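Local coordinates for protein dermonecrotic toxin (Pasteurella multocida, PDB 2EBF) that acts as a potent mitogen and osteolytic toxin that induces bone resorption, is associated with severe progressive atrophic rhinitis of pigs, and is represented here by its C-terminal region, at residues K139-I144 / R153-T158; M160-M163 / S168-T171; L174-L179 / N472-L477; E97-I102 / T123-A128. All blocks are in the same frame, centred on the assembly; numbering follows the deposited sequence.

Interaction 1 (K139-I144 / R153-T158). With GLC (alpha-D-glucopyranose), chain C; GLC (alpha-D-glucopyranose), chain B.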
loop_
_atom_site.group_PDB
_atom_site.type_symbol
_atom_site.label_atom_id
_atom_site.label_comp_id
_atom_site.label_asym_id
_atom_site.label_seq_id
_atom_site.Cartn_x
_atom_site.Cartn_y
_atom_site.Cartn_z
ATOM N N LYS A 139 17.746 -2.919 10.839
ATOM C CA LYS A 139 18.196 -1.576 11.182
ATOM C C LYS A 139 17.219 -0.521 10.660
ATOM O O LYS A 139 16.890 0.425 11.376
ATOM C CB LYS A 139 19.614 -1.300 10.659
ATOM C CG LYS A 139 20.247 -0.033 11.261
ATOM C CD LYS A 139 21.706 0.128 10.858
ATOM C CE LYS A 139 22.423 1.163 11.732
ATOM N NZ LYS A 139 22.085 2.553 11.352
ATOM N N GLN A 140 16.759 -0.686 9.421
ATOM C CA GLN A 140 15.935 0.335 8.786
ATOM C C GLN A 140 14.585 0.408 9.505
ATOM O O GLN A 140 14.103 1.495 9.861
ATOM C CB GLN A 140 15.748 0.026 7.297
ATOM C CG GLN A 140 16.971 0.380 6.426
ATOM C CD GLN A 140 17.549 1.738 6.797
ATOM O OE1 GLN A 140 18.686 1.843 7.259
ATOM N NE2 GLN A 140 16.754 2.775 6.630
ATOM N N ILE A 141 14.018 -0.761 9.751
ATOM C CA ILE A 141 12.683 -0.870 10.340
ATOM C C ILE A 141 12.644 -0.459 11.817
ATOM O O ILE A 141 11.770 0.316 12.227
ATOM C CB ILE A 141 12.113 -2.278 10.162
ATOM C CG1 ILE A 141 11.818 -2.553 8.678
ATOM C CG2 ILE A 141 10.835 -2.435 11.010
ATOM C CD1 ILE A 141 11.264 -3.962 8.415
ATOM N N LEU A 142 13.578 -0.973 12.611
ATOM C CA LEU A 142 13.642 -0.628 14.034
ATOM C C LEU A 142 14.167 0.785 14.363
ATOM O O LEU A 142 14.110 1.215 15.519
ATOM C CB LEU A 142 14.395 -1.707 14.825
ATOM C CG LEU A 142 13.779 -3.115 14.846
ATOM C CD1 LEU A 142 14.581 -4.035 15.773
ATOM C CD2 LEU A 142 12.317 -3.087 15.264
ATOM N N GLN A 143 14.663 1.510 13.366
ATOM C CA GLN A 143 15.015 2.923 13.555
ATOM C C GLN A 143 13.765 3.826 13.529
ATOM O O GLN A 143 13.791 4.943 14.065
ATOM C CB GLN A 143 16.072 3.387 12.537
ATOM C CG GLN A 143 17.500 3.015 12.968
ATOM C CD GLN A 143 18.602 3.344 11.965
ATOM O OE1 GLN A 143 19.779 3.342 12.340
ATOM N NE2 GLN A 143 18.243 3.615 10.698
ATOM N N ILE A 144 12.683 3.354 12.908
ATOM C CA ILE A 144 11.415 4.099 12.915
ATOM C C ILE A 144 10.867 4.168 14.356
ATOM O O ILE A 144 10.715 3.137 15.002
ATOM C CB ILE A 144 10.354 3.465 11.963
ATOM C CG1 ILE A 144 10.933 3.298 10.553
ATOM C CG2 ILE A 144 9.065 4.315 11.924
ATOM C CD1 ILE A 144 10.119 2.381 9.642
ATOM N N ARG A 153 5.284 -3.631 12.123
ATOM C CA ARG A 153 4.504 -4.819 11.814
ATOM C C ARG A 153 4.234 -4.940 10.317
ATOM O O ARG A 153 4.421 -6.002 9.728
ATOM C CB ARG A 153 3.176 -4.775 12.560
ATOM C CG ARG A 153 2.307 -6.001 12.308
ATOM C CD ARG A 153 0.948 -5.862 12.996
ATOM N NE ARG A 153 0.137 -7.055 12.745
ATOM C CZ ARG A 153 -1.137 -7.191 13.109
ATOM N NH1 ARG A 153 -1.757 -6.207 13.739
ATOM N NH2 ARG A 153 -1.792 -8.309 12.832
ATOM N N PHE A 154 3.787 -3.841 9.713
ATOM C CA PHE A 154 3.474 -3.803 8.297
ATOM C C PHE A 154 4.737 -4.032 7.468
ATOM O O PHE A 154 4.739 -4.812 6.518
ATOM C CB PHE A 154 2.856 -2.447 7.929
ATOM C CG PHE A 154 2.679 -2.247 6.452
ATOM C CD1 PHE A 154 1.470 -2.550 5.837
ATOM C CD2 PHE A 154 3.732 -1.775 5.668
ATOM C CE1 PHE A 154 1.309 -2.377 4.467
ATOM C CE2 PHE A 154 3.580 -1.599 4.293
ATOM C CZ PHE A 154 2.378 -1.900 3.695
ATOM N N LEU A 155 5.809 -3.351 7.846
ATOM C CA LEU A 155 7.040 -3.447 7.079
ATOM C C LEU A 155 7.673 -4.831 7.152
ATOM O O LEU A 155 8.155 -5.322 6.139
ATOM C CB LEU A 155 8.023 -2.351 7.475
ATOM C CG LEU A 155 7.587 -0.930 7.092
ATOM C CD1 LEU A 155 8.415 0.071 7.869
ATOM C CD2 LEU A 155 7.653 -0.659 5.568
ATOM N N LEU A 156 7.671 -5.461 8.326
ATOM C CA LEU A 156 8.226 -6.827 8.430
ATOM C C LEU A 156 7.358 -7.844 7.682
ATOM O O LEU A 156 7.872 -8.757 7.053
ATOM C CB LEU A 156 8.443 -7.261 9.886
ATOM C CG LEU A 156 9.071 -8.650 10.063
ATOM C CD1 LEU A 156 10.482 -8.697 9.459
ATOM C CD2 LEU A 156 9.145 -8.962 11.523
ATOM N N ARG A 157 6.044 -7.669 7.746
ATOM C CA ARG A 157 5.121 -8.499 6.995
ATOM C C ARG A 157 5.415 -8.423 5.515
ATOM O O ARG A 157 5.520 -9.452 4.849
ATOM C CB ARG A 157 3.675 -8.062 7.266
ATOM C CG ARG A 157 2.655 -8.666 6.333
ATOM C CD ARG A 157 1.383 -7.824 6.332
ATOM N NE ARG A 157 0.839 -7.674 7.676
ATOM C CZ ARG A 157 0.124 -6.631 8.093
ATOM N NH1 ARG A 157 -0.138 -5.619 7.272
ATOM N NH2 ARG A 157 -0.321 -6.597 9.340
ATOM N N THR A 158 5.576 -7.200 5.011
ATOM C CA THR A 158 5.868 -6.948 3.601
ATOM C C THR A 158 7.226 -7.552 3.203
ATOM O O THR A 158 7.359 -8.195 2.143
ATOM C CB THR A 158 5.818 -5.416 3.304
ATOM O OG1 THR A 158 4.553 -4.883 3.738
ATOM C CG2 THR A 158 6.025 -5.117 1.816
HETATM C C1 GLC C . 17.542 0.543 18.263
HETATM C C2 GLC C . 18.878 0.145 18.891
HETATM C C3 GLC C . 20.043 0.488 17.959
HETATM C C4 GLC C . 19.826 -0.074 16.547
HETATM C C5 GLC C . 18.423 0.255 16.007
HETATM C C6 GLC C . 18.111 -0.528 14.736
HETATM O O2 GLC C . 19.036 0.861 20.119
HETATM O O3 GLC C . 21.268 -0.014 18.509
HETATM O O4 GLC C . 20.830 0.441 15.661
HETATM O O5 GLC C . 17.400 -0.058 16.968
HETATM O O6 GLC C . 18.061 -1.931 15.046
HETATM C C1 GLC B . 16.196 2.540 17.986
HETATM C C2 GLC B . 16.378 4.010 17.613
HETATM C C3 GLC B . 17.033 4.755 18.782
HETATM C C4 GLC B . 16.214 4.588 20.061
HETATM C C5 GLC B . 15.932 3.107 20.345
HETATM C C6 GLC B . 14.911 2.952 21.463
HETATM O O1 GLC B . 17.493 1.970 18.175
HETATM O O2 GLC B . 17.177 4.113 16.427
HETATM O O3 GLC B . 17.195 6.147 18.507
HETATM O O4 GLC B . 16.924 5.184 21.163
HETATM O O5 GLC B . 15.406 2.443 19.186
HETATM O O6 GLC B . 13.677 3.544 21.038
#
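The two backbones come nearest at Ile-141 and Leu-155, whose CA atoms lie 7.0 Å apart where the last turns of helix 135-143 meet the middle of helix 151-164. Helix 135-143, a short loop and helix 151-164 form a helix-loop-helix unit in this C-terminal region of the toxin, and its interior illustrates apolar packing without any hydrogen bond across the interface. Ile-141 and Leu-155 lie side by side, pointing opposite ways. With Ile-141 CG1 beside the backbone N (chi1 -68°) and the chain extended beyond it, CD1 reaches 3.7 Å from Leu-155 CB and also lies near the amide of Leu-156. Leu-155 also packs on Ile-175 of helix 171-180. The outer side of the first helix has a different chemistry. Two alpha-glucose units, linked through their anomeric carbons as in trehalose, lie along Lys-139, Leu-142 and Gln-143; Leu-142 CB approaches O6 of one sugar to 3.7 Å. Lys-139 NZ donates to Gln-143 OE1 at 2.6 Å and also pairs with Glu-556. Just past the helix, Ile-144 meets Leu-155 at a slant, bringing Ile-144 CD1 tightly against Leu-155 CD1 at 3.4 Å.

Interaction 2 (M160-M163 / S168-T171)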
loop_
_atom_site.group_PDB
_atom_site.type_symbol
_atom_site.label_atom_id
_atom_site.label_comp_id
_atom_site.label_asym_id
_atom_site.label_seq_id
_atom_site.Cartn_x
_atom_site.Cartn_y
_atom_site.Cartn_z
ATOM N N MET A 160 8.862 -10.048 4.601
ATOM C CA MET A 160 8.827 -11.511 4.612
ATOM C C MET A 160 8.112 -12.043 3.382
ATOM O O MET A 160 8.561 -13.013 2.774
ATOM C CB MET A 160 8.179 -12.047 5.892
ATOM C CG MET A 160 9.060 -11.878 7.139
ATOM S SD MET A 160 8.414 -12.672 8.618
ATOM C CE MET A 160 6.855 -11.813 8.843
ATOM N N ASN A 161 7.009 -11.398 3.007
ATOM C CA ASN A 161 6.312 -11.758 1.767
ATOM C C ASN A 161 7.183 -11.528 0.530
ATOM O O ASN A 161 7.170 -12.335 -0.405
ATOM C CB ASN A 161 4.995 -11.002 1.661
ATOM C CG ASN A 161 3.928 -11.602 2.541
ATOM O OD1 ASN A 161 4.022 -12.764 2.918
ATOM N ND2 ASN A 161 2.904 -10.825 2.864
ATOM N N GLU A 162 7.939 -10.440 0.526
ATOM C CA GLU A 162 8.865 -10.146 -0.574
ATOM C C GLU A 162 9.985 -11.197 -0.682
ATOM O O GLU A 162 10.322 -11.670 -1.786
ATOM C CB GLU A 162 9.464 -8.751 -0.406
ATOM C CG GLU A 162 10.192 -8.202 -1.649
ATOM C CD GLU A 162 10.508 -6.718 -1.567
ATOM O OE1 GLU A 162 9.670 -5.962 -1.036
ATOM O OE2 GLU A 162 11.587 -6.291 -2.075
ATOM N N MET A 163 10.556 -11.564 0.465
ATOM C CA MET A 163 11.650 -12.539 0.516
ATOM C C MET A 163 11.185 -13.916 0.065
ATOM O O MET A 163 11.964 -14.687 -0.497
ATOM C CB MET A 163 12.207 -12.625 1.935
ATOM C CG MET A 163 13.071 -11.421 2.327
ATOM S SD MET A 163 13.750 -11.648 3.988
ATOM C CE MET A 163 12.329 -11.398 5.005
ATOM N N SER A 168 5.525 -8.161 -4.705
ATOM C CA SER A 168 6.504 -7.536 -5.586
ATOM C C SER A 168 7.450 -6.688 -4.769
ATOM O O SER A 168 7.172 -6.408 -3.606
ATOM C CB SER A 168 5.788 -6.657 -6.615
ATOM O OG SER A 168 4.979 -5.706 -5.935
ATOM N N GLU A 169 8.578 -6.293 -5.369
ATOM C CA GLU A 169 9.565 -5.450 -4.707
ATOM C C GLU A 169 8.918 -4.134 -4.276
ATOM O O GLU A 169 8.480 -3.345 -5.116
ATOM C CB GLU A 169 10.782 -5.220 -5.639
ATOM C CG GLU A 169 11.644 -4.003 -5.328
ATOM C CD GLU A 169 12.814 -3.824 -6.307
ATOM O OE1 GLU A 169 13.042 -4.723 -7.147
ATOM O OE2 GLU A 169 13.503 -2.777 -6.251
ATOM N N SER A 170 8.820 -3.925 -2.964
ATOM C CA SER A 170 8.115 -2.758 -2.433
ATOM C C SER A 170 8.641 -2.305 -1.078
ATOM O O SER A 170 8.416 -1.180 -0.685
ATOM C CB SER A 170 6.610 -3.034 -2.340
ATOM O OG SER A 170 6.356 -4.188 -1.561
ATOM N N THR A 171 9.334 -3.187 -0.362
ATOM C CA THR A 171 9.721 -2.896 1.028
ATOM C C THR A 171 10.612 -1.665 1.163
ATOM O O THR A 171 10.364 -0.797 2.006
ATOM C CB THR A 171 10.375 -4.132 1.708
ATOM O OG1 THR A 171 9.470 -5.240 1.650
ATOM C CG2 THR A 171 10.709 -3.857 3.172
#
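Glu-162 OE1 is the focus of the hydrogen bonding, accepting three donors from Ser-170 and Thr-171, where the loop leads into helix 171-180. The amide N of Ser-170 meets Glu-162 OE1 at 2.9 Å with an N-H...O angle of 168°, approaching from above the carboxylate plane, 52° out of it. The hydroxyl OG1 of Thr-171 donates to Glu-162 OE1 at 2.8 Å and likewise stands well above that plane. By contrast, the amide N of Thr-171 uses the syn lone pair of Glu-162 OE1, 2.9 Å away. Such a carboxylate, reaching across from the preceding helix, gathers amides at the start of helix 171-180, a part otherwise served by an N-cap side chain; here Ser-170 holds the N-cap position but makes no capping bond with its own side chain. The positive end of the helix dipole would probably favour the ionised glutamate. Van der Waals contacts supplement the bonds. Glu-162 CG is anti to its own amide nitrogen (chi1 -167°), and the extended chain brings OE2 within 3.4 Å of Glu-169 CA, while Leu-561 touches the same side chain. The like-charged carboxylates of Glu-162 and Glu-169 are near but not in contact. Ser-168 OG is hydrogen-bonded to Glu-334.

Interaction 3 (L174-L179 / N472-L477)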
loop_
_atom_site.group_PDB
_atom_site.type_symbol
_atom_site.label_atom_id
_atom_site.label_comp_id
_atom_site.label_asym_id
_atom_site.label_seq_id
_atom_site.Cartn_x
_atom_site.Cartn_y
_atom_site.Cartn_z
ATOM N N LEU A 174 8.611 1.458 0.594
ATOM C CA LEU A 174 7.634 1.672 1.681
ATOM C C LEU A 174 8.347 2.167 2.953
ATOM O O LEU A 174 7.806 2.987 3.703
ATOM C CB LEU A 174 6.763 0.436 1.933
ATOM C CG LEU A 174 5.602 0.228 0.941
ATOM C CD1 LEU A 174 5.183 -1.239 0.839
ATOM C CD2 LEU A 174 4.391 1.106 1.284
ATOM N N ILE A 175 9.580 1.698 3.166
ATOM C CA ILE A 175 10.426 2.242 4.237
ATOM C C ILE A 175 10.745 3.717 3.971
ATOM O O ILE A 175 10.644 4.538 4.878
ATOM C CB ILE A 175 11.733 1.419 4.433
ATOM C CG1 ILE A 175 11.414 0.058 5.066
ATOM C CG2 ILE A 175 12.776 2.206 5.261
ATOM C CD1 ILE A 175 12.588 -0.961 4.998
ATOM N N ARG A 176 11.114 4.055 2.734
ATOM C CA ARG A 176 11.413 5.453 2.397
ATOM C C ARG A 176 10.209 6.365 2.665
ATOM O O ARG A 176 10.362 7.458 3.222
ATOM C CB ARG A 176 11.885 5.588 0.947
ATOM C CG ARG A 176 13.134 4.788 0.636
ATOM C CD ARG A 176 13.616 5.090 -0.769
ATOM N NE ARG A 176 14.984 4.638 -1.005
ATOM C CZ ARG A 176 15.320 3.561 -1.709
ATOM N NH1 ARG A 176 14.392 2.795 -2.271
ATOM N NH2 ARG A 176 16.605 3.265 -1.868
ATOM N N PHE A 177 9.020 5.904 2.273
ATOM C CA PHE A 177 7.769 6.610 2.584
ATOM C C PHE A 177 7.599 6.826 4.089
ATOM O O PHE A 177 7.309 7.941 4.524
ATOM C CB PHE A 177 6.563 5.850 2.009
ATOM C CG PHE A 177 5.218 6.338 2.525
ATOM C CD1 PHE A 177 4.744 7.598 2.187
ATOM C CD2 PHE A 177 4.440 5.521 3.342
ATOM C CE1 PHE A 177 3.516 8.055 2.662
ATOM C CE2 PHE A 177 3.202 5.955 3.814
ATOM C CZ PHE A 177 2.741 7.228 3.475
ATOM N N ALA A 178 7.782 5.755 4.871
ATOM C CA ALA A 178 7.591 5.803 6.326
ATOM C C ALA A 178 8.537 6.805 6.969
ATOM O O ALA A 178 8.132 7.579 7.835
ATOM C CB ALA A 178 7.796 4.420 6.945
ATOM N N LEU A 179 9.790 6.805 6.513
ATOM C CA LEU A 179 10.840 7.651 7.096
ATOM C C LEU A 179 10.613 9.150 6.901
ATOM O O LEU A 179 11.038 9.966 7.725
ATOM C CB LEU A 179 12.211 7.269 6.524
ATOM C CG LEU A 179 12.821 5.924 6.931
ATOM C CD1 LEU A 179 14.146 5.717 6.190
ATOM C CD2 LEU A 179 13.037 5.841 8.434
ATOM N N ASN A 472 8.466 16.611 -0.649
ATOM C CA ASN A 472 8.881 15.223 -0.655
ATOM C C ASN A 472 8.062 14.403 -1.648
ATOM O O ASN A 472 6.835 14.402 -1.582
ATOM C CB ASN A 472 8.770 14.640 0.755
ATOM C CG ASN A 472 9.454 13.314 0.876
ATOM O OD1 ASN A 472 10.596 13.220 1.352
ATOM N ND2 ASN A 472 8.773 12.271 0.434
ATOM N N PRO A 473 8.742 13.690 -2.567
ATOM C CA PRO A 473 8.039 12.975 -3.640
ATOM C C PRO A 473 7.169 11.811 -3.152
ATOM O O PRO A 473 6.231 11.418 -3.845
ATOM C CB PRO A 473 9.179 12.475 -4.536
ATOM C CG PRO A 473 10.384 12.406 -3.624
ATOM C CD PRO A 473 10.210 13.525 -2.649
ATOM N N TYR A 474 7.479 11.265 -1.976
ATOM C CA TYR A 474 6.697 10.165 -1.414
ATOM C C TYR A 474 5.358 10.662 -0.877
ATOM O O TYR A 474 4.338 10.017 -1.086
ATOM C CB TYR A 474 7.496 9.373 -0.361
ATOM C CG TYR A 474 8.734 8.768 -0.970
ATOM C CD1 TYR A 474 8.668 7.566 -1.681
ATOM C CD2 TYR A 474 9.962 9.433 -0.912
ATOM C CE1 TYR A 474 9.808 7.016 -2.279
ATOM C CE2 TYR A 474 11.106 8.888 -1.508
ATOM C CZ TYR A 474 11.014 7.686 -2.190
ATOM O OH TYR A 474 12.128 7.151 -2.799
ATOM N N LYS A 475 5.363 11.819 -0.216
ATOM C CA LYS A 475 4.114 12.440 0.241
ATOM C C LYS A 475 3.263 12.814 -0.980
ATOM O O LYS A 475 2.047 12.585 -1.008
ATOM C CB LYS A 475 4.406 13.672 1.107
ATOM C CG LYS A 475 3.159 14.476 1.520
ATOM C CD LYS A 475 3.541 15.796 2.137
ATOM C CE LYS A 475 2.408 16.795 2.073
ATOM N NZ LYS A 475 1.321 16.473 3.041
ATOM N N SER A 476 3.912 13.380 -1.993
ATOM C CA SER A 476 3.228 13.747 -3.242
ATOM C C SER A 476 2.598 12.526 -3.930
ATOM O O SER A 476 1.458 12.589 -4.397
ATOM C CB SER A 476 4.193 14.457 -4.197
ATOM O OG SER A 476 4.641 15.688 -3.654
ATOM N N LEU A 477 3.343 11.424 -3.980
ATOM C CA LEU A 477 2.863 10.172 -4.582
ATOM C C LEU A 477 1.674 9.588 -3.808
ATOM O O LEU A 477 0.701 9.130 -4.418
ATOM C CB LEU A 477 4.003 9.144 -4.645
ATOM C CG LEU A 477 3.688 7.734 -5.146
ATOM C CD1 LEU A 477 3.130 7.794 -6.542
ATOM C CD2 LEU A 477 4.924 6.854 -5.122
#
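Arg-176 and Tyr-474 meet over the tyrosine ring, and the closest approaches are made by two aliphatic carbons of the arginine, CB and CD. Arg-176 holds CG beside its backbone N and runs extended from there to NE. Tyr-474 likewise has CG anti to its carbonyl carbon, beside the backbone N. Arg-176 CB sits over one face of the Tyr-474 ring, 4.2 Å from the centroid and 22° off the normal, a CH-pi contact, while CD passes 3.3 Å from Tyr-474 OH. The guanidinium plane is only 15° from that of the ring, yet the group has moved on past the phenol. It is held by Asp-173 through NH1 and by the carbonyl of Thr-553 through NH2, two partners that would fix its rotation. Phe-177 turns the other way: CG is opposite the amide nitrogen (chi1 168°), which lays ring atom CD1 near the root of the tyrosine, 4.1 Å from Tyr-474 CB. The contact joins helix 171-180 to the first turn of helix 473-490, almost 300 residues later in the chain. Helix 312-333 packs on Phe-177 through Met-326, helix 151-164 lies against Leu-174 and Ile-175, and the loop residues Ile-550 and Val-552 touch Tyr-474.

Interaction 4 (E97-I102 / T123-A128)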
loop_
_atom_site.group_PDB
_atom_site.type_symbol
_atom_site.label_atom_id
_atom_site.label_comp_id
_atom_site.label_asym_id
_atom_site.label_seq_id
_atom_site.Cartn_x
_atom_site.Cartn_y
_atom_site.Cartn_z
ATOM N N GLU A 97 5.037 -4.392 19.533
ATOM C CA GLU A 97 4.398 -3.613 20.592
ATOM C C GLU A 97 5.143 -3.748 21.923
ATOM O O GLU A 97 5.371 -2.739 22.615
ATOM C CB GLU A 97 2.921 -4.011 20.751
ATOM C CG GLU A 97 2.029 -3.602 19.562
ATOM C CD GLU A 97 0.601 -4.147 19.653
ATOM O OE1 GLU A 97 0.274 -4.822 20.636
ATOM O OE2 GLU A 97 -0.201 -3.900 18.731
ATOM N N LEU A 98 5.545 -4.972 22.267
ATOM C CA LEU A 98 6.312 -5.211 23.495
ATOM C C LEU A 98 7.652 -4.493 23.459
ATOM O O LEU A 98 8.093 -3.935 24.469
ATOM C CB LEU A 98 6.570 -6.703 23.711
ATOM C CG LEU A 98 6.529 -7.247 25.157
ATOM C CD1 LEU A 98 7.258 -8.574 25.313
ATOM C CD2 LEU A 98 6.903 -6.252 26.275
ATOM N N MET A 99 8.306 -4.530 22.302
ATOM C CA MET A 99 9.554 -3.793 22.130
ATOM C C MET A 99 9.336 -2.317 22.479
ATOM O O MET A 99 10.112 -1.750 23.241
ATOM C CB MET A 99 10.086 -3.921 20.703
ATOM C CG MET A 99 10.625 -5.298 20.308
ATOM S SD MET A 99 11.191 -5.169 18.596
ATOM C CE MET A 99 11.444 -6.885 18.207
ATOM N N GLU A 100 8.271 -1.707 21.943
ATOM C CA GLU A 100 7.976 -0.302 22.270
ATOM C C GLU A 100 7.754 -0.081 23.775
ATOM O O GLU A 100 8.306 0.866 24.344
ATOM C CB GLU A 100 6.823 0.295 21.446
ATOM C CG GLU A 100 6.551 1.775 21.844
ATOM C CD GLU A 100 5.469 2.475 21.031
ATOM O OE1 GLU A 100 5.117 2.021 19.921
ATOM O OE2 GLU A 100 4.971 3.515 21.517
ATOM N N LEU A 101 6.972 -0.955 24.418
ATOM C CA LEU A 101 6.759 -0.854 25.867
ATOM C C LEU A 101 8.075 -0.819 26.641
ATOM O O LEU A 101 8.224 -0.041 27.582
ATOM C CB LEU A 101 5.885 -2.005 26.386
ATOM C CG LEU A 101 4.458 -2.115 25.841
ATOM C CD1 LEU A 101 3.685 -3.158 26.619
ATOM C CD2 LEU A 101 3.757 -0.771 25.907
ATOM N N ILE A 102 9.001 -1.659 26.234
ATOM C CA ILE A 102 10.299 -1.699 26.829
ATOM C C ILE A 102 11.115 -0.443 26.550
ATOM O O ILE A 102 11.691 0.096 27.431
ATOM C CB ILE A 102 11.046 -2.964 26.443
ATOM C CG1 ILE A 102 10.292 -4.180 26.963
ATOM C CG2 ILE A 102 12.409 -2.948 26.936
ATOM C CD1 ILE A 102 10.788 -5.436 26.429
ATOM N N THR A 123 16.058 -7.934 23.319
ATOM C CA THR A 123 16.995 -8.560 22.377
ATOM C C THR A 123 16.433 -9.904 21.873
ATOM O O THR A 123 16.557 -10.229 20.692
ATOM C CB THR A 123 18.386 -8.729 23.014
ATOM O OG1 THR A 123 18.872 -7.441 23.406
ATOM C CG2 THR A 123 19.374 -9.334 22.027
ATOM N N GLN A 124 15.790 -10.664 22.763
ATOM C CA GLN A 124 15.144 -11.932 22.367
ATOM C C GLN A 124 14.095 -11.730 21.291
ATOM O O GLN A 124 13.984 -12.539 20.356
ATOM C CB GLN A 124 14.494 -12.638 23.562
ATOM C CG GLN A 124 15.482 -13.171 24.588
ATOM C CD GLN A 124 14.823 -13.654 25.865
ATOM O OE1 GLN A 124 15.510 -14.152 26.768
ATOM N NE2 GLN A 124 13.500 -13.521 25.959
ATOM N N LEU A 125 13.295 -10.682 21.453
ATOM C CA LEU A 125 12.232 -10.377 20.500
ATOM C C LEU A 125 12.851 -9.971 19.174
ATOM O O LEU A 125 12.385 -10.379 18.119
ATOM C CB LEU A 125 11.333 -9.252 21.024
ATOM C CG LEU A 125 10.557 -9.544 22.327
ATOM C CD1 LEU A 125 10.107 -8.225 22.951
ATOM C CD2 LEU A 125 9.372 -10.451 22.047
ATOM N N GLU A 126 13.899 -9.163 19.230
ATOM C CA GLU A 126 14.596 -8.762 17.992
ATOM C C GLU A 126 15.121 -9.972 17.222
ATOM O O GLU A 126 14.959 -10.063 15.997
ATOM C CB GLU A 126 15.726 -7.798 18.299
ATOM C CG GLU A 126 15.302 -6.435 18.770
ATOM C CD GLU A 126 16.498 -5.609 19.213
ATOM O OE1 GLU A 126 17.636 -6.116 19.107
ATOM O OE2 GLU A 126 16.315 -4.465 19.668
ATOM N N LYS A 127 15.722 -10.911 17.943
ATOM C CA LYS A 127 16.275 -12.113 17.340
ATOM C C LYS A 127 15.198 -13.079 16.834
ATOM O O LYS A 127 15.439 -13.808 15.879
ATOM C CB LYS A 127 17.225 -12.833 18.310
ATOM C CG LYS A 127 18.470 -12.024 18.669
ATOM C CD LYS A 127 19.620 -12.913 19.150
ATOM C CE LYS A 127 19.401 -13.435 20.554
ATOM N NZ LYS A 127 20.530 -14.328 20.992
ATOM N N ALA A 128 14.024 -13.089 17.470
ATOM C CA ALA A 128 12.927 -13.939 17.031
ATOM C C ALA A 128 12.289 -13.445 15.730
ATOM O O ALA A 128 11.718 -14.242 14.967
ATOM C CB ALA A 128 11.860 -14.054 18.135
#
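Met-99 and Leu-125 form the middle of this contact, their side chains lying alongside each other with opposed headings. The methionine stretches fully (chi1 -70° with the remaining torsions near 180°), which carries its terminal methyl onto the other helix: Met-99 CE is 3.7 Å from Leu-125 CB and 3.5 Å from the backbone N of Glu-126. The same methyl touches the aliphatic part of the glutamate, 3.9 Å from Glu-126 CG. Farther toward the N terminus of its helix, Leu-98 lies nearly perpendicular to Leu-125, with CD1 of Leu-98 lying 3.7 Å from CD1 of Leu-125. These touches hold together two helices of the membrane localization domain, 88-108 and 115-129, whose short segments run antiparallel at 152° with axes 10.0 Å apart, a helical hairpin.

In the next shell, Ile-75 and Ile-82 of helix 70-84 press on Leu-98, Leu-121 and Leu-129 of helix 115-129 touch Leu-98 and Met-99 respectively, and Met-95 backs Leu-125. Charged ends turn to other partners: Glu-97 pairs with Lys-78, Glu-100 with Arg-312, and Glu-126 has a long, weak ion pair with Lys-138. Because no hydrogen bond or salt bridge joins the two segments, their association rests on dispersion and the burial of hydrocarbon, with the methionine methyl set against the backbone between Leu-125 and Glu-126.

From the N terminus, interaction 4 comes first and closes a hairpin of helices 88-108 and 115-129, with twenty residues, mostly helical, between its segments. Interaction 1 then closes the short loop joining helices 135-143 and 151-164, and interaction 2 the still shorter turn leading from helix 151-164 into helix 171-180. Interaction 3 alone spans far, bringing helix 171-180 to helix 473-490 nearly 300 residues later. None nests or crosses; all four stand in series. Interaction 1 is the hub, touching each of the others: Leu-142 touches Glu-126 and Met-99, Thr-158 packs against Thr-171 and Ser-170, and Phe-154 meets Leu-174. The consecutive helices thereby link the membrane localization domain to the C2 domain.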